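Local coordinates for diguanylate cyclase DosC (Escherichia coli, PDB 4ZVA), which senses oxygen through a haem-binding globin domain and, as a diguanylate cyclase, makes the second messenger cyclic di-GMP, at residues 107-111 with 139-143; 114-118 with 131-135. The contacts are given in a common frame with arbitrary orientation. Numbering follows the deposited sequence.

Interaction 1: 107-111 with 139-143; sequences FRVLK and IDIAM. With HEM (protoporphyrin IX containing Fe), chain C.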
loop_
_atom_site.group_PDB
_atom_site.type_symbol
_atom_site.label_atom_id
_atom_site.label_comp_id
_atom_site.label_asym_id
_atom_site.label_seq_id
_atom_site.Cartn_x
_atom_site.Cartn_y
_atom_site.Cartn_z
ATOM N N PHE A 107 -5.138 -3.672 5.856
ATOM C CA PHE A 107 -4.554 -3.803 4.528
ATOM C C PHE A 107 -3.033 -3.875 4.581
ATOM O O PHE A 107 -2.414 -4.600 3.802
ATOM C CB PHE A 107 -4.982 -2.642 3.634
ATOM C CG PHE A 107 -6.346 -2.811 3.031
ATOM C CD1 PHE A 107 -6.514 -3.539 1.866
ATOM C CD2 PHE A 107 -7.457 -2.237 3.622
ATOM C CE1 PHE A 107 -7.767 -3.697 1.304
ATOM C CE2 PHE A 107 -8.712 -2.389 3.064
ATOM C CZ PHE A 107 -8.867 -3.120 1.904
ATOM N N ARG A 108 -2.431 -3.107 5.484
ATOM C CA ARG A 108 -0.982 -3.112 5.620
ATOM C C ARG A 108 -0.508 -4.466 6.132
ATOM O O ARG A 108 0.494 -5.002 5.661
ATOM C CB ARG A 108 -0.507 -1.998 6.555
ATOM C CG ARG A 108 1.006 -1.822 6.550
ATOM C CD ARG A 108 1.461 -0.701 7.470
ATOM N NE ARG A 108 1.305 -1.042 8.878
ATOM C CZ ARG A 108 2.142 -1.823 9.551
ATOM N NH1 ARG A 108 3.196 -2.348 8.938
ATOM N NH2 ARG A 108 1.929 -2.081 10.834
ATOM N N VAL A 109 -1.238 -5.011 7.101
ATOM C CA VAL A 109 -0.934 -6.331 7.640
ATOM C C VAL A 109 -1.005 -7.388 6.545
ATOM O O VAL A 109 -0.113 -8.229 6.426
ATOM C CB VAL A 109 -1.900 -6.714 8.782
ATOM C CG1 VAL A 109 -1.713 -8.167 9.172
ATOM C CG2 VAL A 109 -1.689 -5.803 9.980
ATOM N N LEU A 110 -2.061 -7.324 5.739
ATOM C CA LEU A 110 -2.261 -8.266 4.642
ATOM C C LEU A 110 -1.107 -8.208 3.646
ATOM O O LEU A 110 -0.545 -9.237 3.278
ATOM C CB LEU A 110 -3.583 -7.986 3.926
ATOM C CG LEU A 110 -3.887 -8.877 2.718
ATOM C CD1 LEU A 110 -3.951 -10.345 3.136
ATOM C CD2 LEU A 110 -5.176 -8.445 2.031
ATOM N N LYS A 111 -0.760 -7.001 3.210
ATOM C CA LYS A 111 0.348 -6.817 2.281
ATOM C C LYS A 111 1.669 -7.285 2.886
ATOM O O LYS A 111 2.524 -7.827 2.184
ATOM C CB LYS A 111 0.452 -5.349 1.854
ATOM C CG LYS A 111 -0.654 -4.907 0.910
ATOM C CD LYS A 111 -0.563 -3.425 0.566
ATOM C CE LYS A 111 -0.945 -2.555 1.754
ATOM N NZ LYS A 111 -1.010 -1.112 1.388
ATOM N N ILE A 139 -4.240 -4.898 -4.379
ATOM C CA ILE A 139 -4.735 -4.720 -3.022
ATOM C C ILE A 139 -4.954 -3.235 -2.733
ATOM O O ILE A 139 -5.956 -2.852 -2.123
ATOM C CB ILE A 139 -3.772 -5.331 -1.988
ATOM C CG1 ILE A 139 -3.750 -6.857 -2.131
ATOM C CG2 ILE A 139 -4.186 -4.959 -0.569
ATOM C CD1 ILE A 139 -2.821 -7.550 -1.172
ATOM N N ASP A 140 -4.024 -2.402 -3.193
ATOM C CA ASP A 140 -4.121 -0.958 -2.986
ATOM C C ASP A 140 -5.298 -0.320 -3.723
ATOM O O ASP A 140 -5.986 0.536 -3.166
ATOM C CB ASP A 140 -2.824 -0.271 -3.414
ATOM C CG ASP A 140 -1.757 -0.315 -2.338
ATOM O OD1 ASP A 140 -2.090 -0.643 -1.181
ATOM O OD2 ASP A 140 -0.584 -0.007 -2.647
ATOM N N ILE A 141 -5.526 -0.726 -4.970
ATOM C CA ILE A 141 -6.645 -0.187 -5.740
ATOM C C ILE A 141 -7.969 -0.594 -5.090
ATOM O O ILE A 141 -8.924 0.182 -5.070
ATOM C CB ILE A 141 -6.603 -0.629 -7.235
ATOM C CG1 ILE A 141 -7.626 0.151 -8.060
ATOM C CG2 ILE A 141 -6.844 -2.115 -7.404
ATOM C CD1 ILE A 141 -7.237 1.577 -8.299
ATOM N N ALA A 142 -8.017 -1.809 -4.550
ATOM C CA ALA A 142 -9.206 -2.296 -3.866
ATOM C C ALA A 142 -9.440 -1.529 -2.569
ATOM O O ALA A 142 -10.579 -1.211 -2.225
ATOM C CB ALA A 142 -9.086 -3.787 -3.587
ATOM N N MET A 143 -8.359 -1.226 -1.853
ATOM C CA MET A 143 -8.463 -0.480 -0.602
ATOM C C MET A 143 -9.030 0.915 -0.833
ATOM O O MET A 143 -9.853 1.396 -0.054
ATOM C CB MET A 143 -7.107 -0.363 0.092
ATOM C CG MET A 143 -7.150 0.548 1.314
ATOM S SD MET A 143 -5.679 0.501 2.347
ATOM C CE MET A 143 -4.491 1.304 1.277
HETATM C CHA HEM C . -16.438 -7.850 7.573
HETATM C CHB HEM C . -13.487 -6.269 11.082
HETATM C CHC HEM C . -10.257 -5.040 7.698
HETATM C CHD HEM C . -12.722 -7.582 4.396
HETATM C C1A HEM C . -15.925 -7.570 8.822
HETATM C C2A HEM C . -16.535 -7.865 10.107
HETATM C C3A HEM C . -15.714 -7.428 11.063
HETATM C C4A HEM C . -14.558 -6.835 10.431
HETATM C CMA HEM C . -15.946 -7.526 12.585
HETATM C CAA HEM C . -17.886 -8.572 10.354
HETATM C CBA HEM C . -17.860 -9.967 9.737
HETATM C CGA HEM C . -19.036 -10.765 10.226
HETATM O O1A HEM C . -19.506 -10.508 11.365
HETATM O O2A HEM C . -19.492 -11.665 9.476
HETATM C C1B HEM C . -12.339 -5.818 10.477
HETATM C C2B HEM C . -11.156 -5.331 11.155
HETATM C C3B HEM C . -10.258 -4.986 10.213
HETATM C C4B HEM C . -10.854 -5.253 8.920
HETATM C CMB HEM C . -11.036 -5.249 12.696
HETATM C CAB HEM C . -8.824 -4.410 10.351
HETATM C CBB HEM C . -8.193 -4.209 11.511
HETATM C C1C HEM C . -10.587 -5.690 6.531
HETATM C C2C HEM C . -9.752 -5.814 5.354
HETATM C C3C HEM C . -10.438 -6.519 4.433
HETATM C C4C HEM C . -11.723 -6.859 5.013
HETATM C CMC HEM C . -8.331 -5.210 5.256
HETATM C CAC HEM C . -10.033 -6.952 3.001
HETATM C CBC HEM C . -8.831 -6.734 2.454
HETATM C C1D HEM C . -13.957 -7.894 4.926
HETATM C C2D HEM C . -14.998 -8.622 4.235
HETATM C C3D HEM C . -16.164 -8.711 5.231
HETATM C C4D HEM C . -15.707 -8.020 6.417
HETATM C CMD HEM C . -14.924 -9.194 2.801
HETATM C CAD HEM C . -17.546 -9.375 5.032
HETATM C CBD HEM C . -18.279 -8.698 3.878
HETATM C CGD HEM C . -19.746 -9.039 3.921
HETATM O O1D HEM C . -20.450 -8.779 2.912
HETATM O O2D HEM C . -20.213 -9.571 4.962
HETATM N NA HEM C . -14.720 -6.936 9.062
HETATM N NB HEM C . -12.123 -5.759 9.115
HETATM N NC HEM C . -11.780 -6.338 6.288
HETATM N ND HEM C . -14.413 -7.557 6.198
HETATM FE FE HEM C . -13.359 -6.424 7.595
#
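Helices 100-119 and 125-147 run almost antiparallel here: the short axes of 107-111 and 139-143 make an angle of 167° and come no nearer than 11.1 Å. They match the G and H helices of the globin fold. Long side chains, Phe107, Lys111, Ile139 and Met143, bridge this wide spacing; the closest CA atoms, those of Phe107 and Met143, are 7.3 Å apart. Phe107 is the centrepiece. Met143 CB lies over one face of the Phe107 ring, 3.6 Å from its centroid, in a CH-pi contact, while Met143 SD is oblique at 4.0 Å from that centroid, a Met-aromatic contact. The haem methyl CMC sits over the opposite face, and Phe107 CE1 is 3.4 Å from HEM CBC, so this ring forms part of the wall of the haem pocket. Ile139 fills in beside it: its CG2 reaches Phe107 CD1 at 3.7 Å, and its CD1 meets Leu110 CD2 at 4.1 Å. The aliphatic part of Lys111 also lies along Ile139, with Lys111 CG 3.8 Å from Ile139 CG2, and carries the ammonium to a salt bridge in which Lys111 NZ donates to Asp140 OD1 at 2.8 Å. The CA-to-CB bond of Asp140 points away, but the carboxylate turns back to meet the lysine. Buried charges like these need partners, and the dimer supplies more: Lys111 and Asp140 each form a second salt bridge, with Asp140 and Lys111 of the second subunit respectively. The contact thus lies between haem and subunit interface, with Trp67 and Ile68 of helix 54-72 against Leu110.

Interaction 2: 114-118 with 131-135; sequences LYPVI and VYHFS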
loop_
_atom_site.group_PDB
_atom_site.type_symbol
_atom_site.label_atom_id
_atom_site.label_comp_id
_atom_site.label_asym_id
_atom_site.label_seq_id
_atom_site.Cartn_x
_atom_site.Cartn_y
_atom_site.Cartn_z
ATOM N N LEU A 114 1.796 -11.170 2.951
ATOM C CA LEU A 114 1.718 -11.722 1.603
ATOM C C LEU A 114 3.108 -11.918 1.005
ATOM O O LEU A 114 3.343 -12.874 0.268
ATOM C CB LEU A 114 0.885 -10.816 0.690
ATOM C CG LEU A 114 0.809 -11.251 -0.779
ATOM C CD1 LEU A 114 0.181 -12.637 -0.907
ATOM C CD2 LEU A 114 0.058 -10.235 -1.627
ATOM N N TYR A 115 4.027 -11.008 1.320
ATOM C CA TYR A 115 5.362 -11.052 0.725
ATOM C C TYR A 115 6.136 -12.346 1.029
ATOM O O TYR A 115 6.659 -12.962 0.102
ATOM C CB TYR A 115 6.191 -9.838 1.163
ATOM C CG TYR A 115 7.615 -9.865 0.650
ATOM C CD1 TYR A 115 7.912 -9.479 -0.650
ATOM C CD2 TYR A 115 8.662 -10.276 1.466
ATOM C CE1 TYR A 115 9.209 -9.504 -1.125
ATOM C CE2 TYR A 115 9.964 -10.303 1.000
ATOM C CZ TYR A 115 10.230 -9.914 -0.295
ATOM O OH TYR A 115 11.525 -9.936 -0.766
ATOM N N PRO A 116 6.217 -12.765 2.312
ATOM C CA PRO A 116 6.976 -13.998 2.565
ATOM C C PRO A 116 6.392 -15.220 1.854
ATOM O O PRO A 116 7.127 -16.148 1.518
ATOM C CB PRO A 116 6.882 -14.162 4.085
ATOM C CG PRO A 116 6.608 -12.801 4.599
ATOM C CD PRO A 116 5.734 -12.169 3.570
ATOM N N VAL A 117 5.082 -15.211 1.633
ATOM C CA VAL A 117 4.415 -16.284 0.901
ATOM C C VAL A 117 4.881 -16.313 -0.554
ATOM O O VAL A 117 5.168 -17.375 -1.107
ATOM C CB VAL A 117 2.882 -16.123 0.958
ATOM C CG1 VAL A 117 2.206 -17.013 -0.071
ATOM C CG2 VAL A 117 2.377 -16.442 2.352
ATOM N N ILE A 118 4.966 -15.137 -1.169
ATOM C CA ILE A 118 5.438 -15.027 -2.545
ATOM C C ILE A 118 6.937 -15.306 -2.622
ATOM O O ILE A 118 7.413 -15.963 -3.550
ATOM C CB ILE A 118 5.130 -13.630 -3.132
ATOM C CG1 ILE A 118 3.615 -13.417 -3.204
ATOM C CG2 ILE A 118 5.749 -13.471 -4.512
ATOM C CD1 ILE A 118 3.203 -12.076 -3.782
ATOM N N VAL A 131 4.795 -10.634 -9.709
ATOM C CA VAL A 131 3.624 -11.141 -9.005
ATOM C C VAL A 131 3.340 -10.285 -7.777
ATOM O O VAL A 131 2.194 -9.936 -7.498
ATOM C CB VAL A 131 3.804 -12.617 -8.588
ATOM C CG1 VAL A 131 2.731 -13.029 -7.598
ATOM C CG2 VAL A 131 3.775 -13.515 -9.812
ATOM N N TYR A 132 4.396 -9.948 -7.047
ATOM C CA TYR A 132 4.275 -9.113 -5.862
ATOM C C TYR A 132 3.780 -7.714 -6.236
ATOM O O TYR A 132 2.947 -7.139 -5.539
ATOM C CB TYR A 132 5.619 -9.042 -5.137
ATOM C CG TYR A 132 5.647 -8.151 -3.919
ATOM C CD1 TYR A 132 4.865 -8.432 -2.808
ATOM C CD2 TYR A 132 6.481 -7.042 -3.870
ATOM C CE1 TYR A 132 4.900 -7.621 -1.685
ATOM C CE2 TYR A 132 6.525 -6.229 -2.758
ATOM C CZ TYR A 132 5.735 -6.520 -1.669
ATOM O OH TYR A 132 5.782 -5.704 -0.562
ATOM N N HIS A 133 4.286 -7.182 -7.345
ATOM C CA HIS A 133 3.860 -5.869 -7.831
ATOM C C HIS A 133 2.376 -5.839 -8.183
ATOM O O HIS A 133 1.639 -4.973 -7.713
ATOM C CB HIS A 133 4.684 -5.459 -9.051
ATOM C CG HIS A 133 4.157 -4.246 -9.757
ATOM N ND1 HIS A 133 3.654 -4.292 -11.038
ATOM C CD2 HIS A 133 4.043 -2.959 -9.352
ATOM C CE1 HIS A 133 3.261 -3.081 -11.398
ATOM N NE2 HIS A 133 3.486 -2.256 -10.393
ATOM N N PHE A 134 1.945 -6.788 -9.008
ATOM C CA PHE A 134 0.536 -6.901 -9.375
ATOM C C PHE A 134 -0.342 -7.031 -8.138
ATOM O O PHE A 134 -1.402 -6.411 -8.050
ATOM C CB PHE A 134 0.310 -8.097 -10.306
ATOM C CG PHE A 134 -1.135 -8.327 -10.652
ATOM C CD1 PHE A 134 -1.753 -7.567 -11.631
ATOM C CD2 PHE A 134 -1.875 -9.301 -10.001
ATOM C CE1 PHE A 134 -3.081 -7.771 -11.954
ATOM C CE2 PHE A 134 -3.204 -9.510 -10.318
ATOM C CZ PHE A 134 -3.808 -8.744 -11.297
ATOM N N SER A 135 0.116 -7.832 -7.181
ATOM C CA SER A 135 -0.625 -8.068 -5.949
ATOM C C SER A 135 -0.737 -6.799 -5.108
ATOM O O SER A 135 -1.808 -6.485 -4.598
ATOM C CB SER A 135 0.038 -9.177 -5.130
ATOM O OG SER A 135 0.033 -10.408 -5.838
#
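Aromatic contact comes first. Tyr115 directs its ring edge at the face of Tyr132 in a T-shaped stack, with ring centroids 5.1 Å apart and planes at 71°; the closest atoms are Tyr115 CD1 and Tyr132 CE1, 3.7 Å apart. The CA-to-CB bond of Tyr132 points sideways, yet the far end of its side chain swings in to meet its partner. Apolar packing takes over beside the rings. Ile118 CD1 is the busiest atom, 4.0 Å from Val131 CG1, 3.8 Å from Tyr132 CA and 4.1 Å from Tyr132 CB, and it also lies at the edge of the Tyr132 ring. One turn earlier, Leu114 CD2 rests on Ser135 CB at 3.7 Å. The hydroxyl of Ser135 bonds within its own helix, Ser135 OG donating to Val131 O at 2.8 Å. The backbones are antiparallel, with short axes at 153° and a closest approach of 10.7 Å, and Pro116 kinks helix 100-119 because its N cannot bond to the preceding turn. As in other globin-coupled sensors, this G-H pair also meets the second subunit: Tyr115 stacks on His133 of the second subunit, His133 on Tyr115 of that subunit, and the two Tyr132 rings meet with their planes at about 80°. The chemistry implies an association that rests on apolar packing and one edge-to-face aromatic pair, with no hydrogen bond between the segments. Ser135, with its hydroxyl turned back to its own backbone, can sit among these apolar side chains at little cost, and the tyrosine pair joins helix packing to dimerisation.

Overall arrangement
Both interactions pair the same two antiparallel helices, 100-119 and 125-147, with interaction 2 nearer the short connection between them and interaction 1 farther along. Their centres are 11 Å apart, and they meet where Ile139 CD1 packs on Leu114 CD2 at 4.0 Å, so that the apolar side of interaction 1 runs on into interaction 2. Only interaction 1 touches the haem, through Phe107; the side chain of Leu114 in interaction 2 remains about 10 Å from it. Both also face the second subunit, interaction 1 with salt bridges and interaction 2 with stacked rings. The helix pair therefore connects haem pocket to dimer interface, a plausible path for oxygen signals, although this ferric model alone demonstrates no transmission.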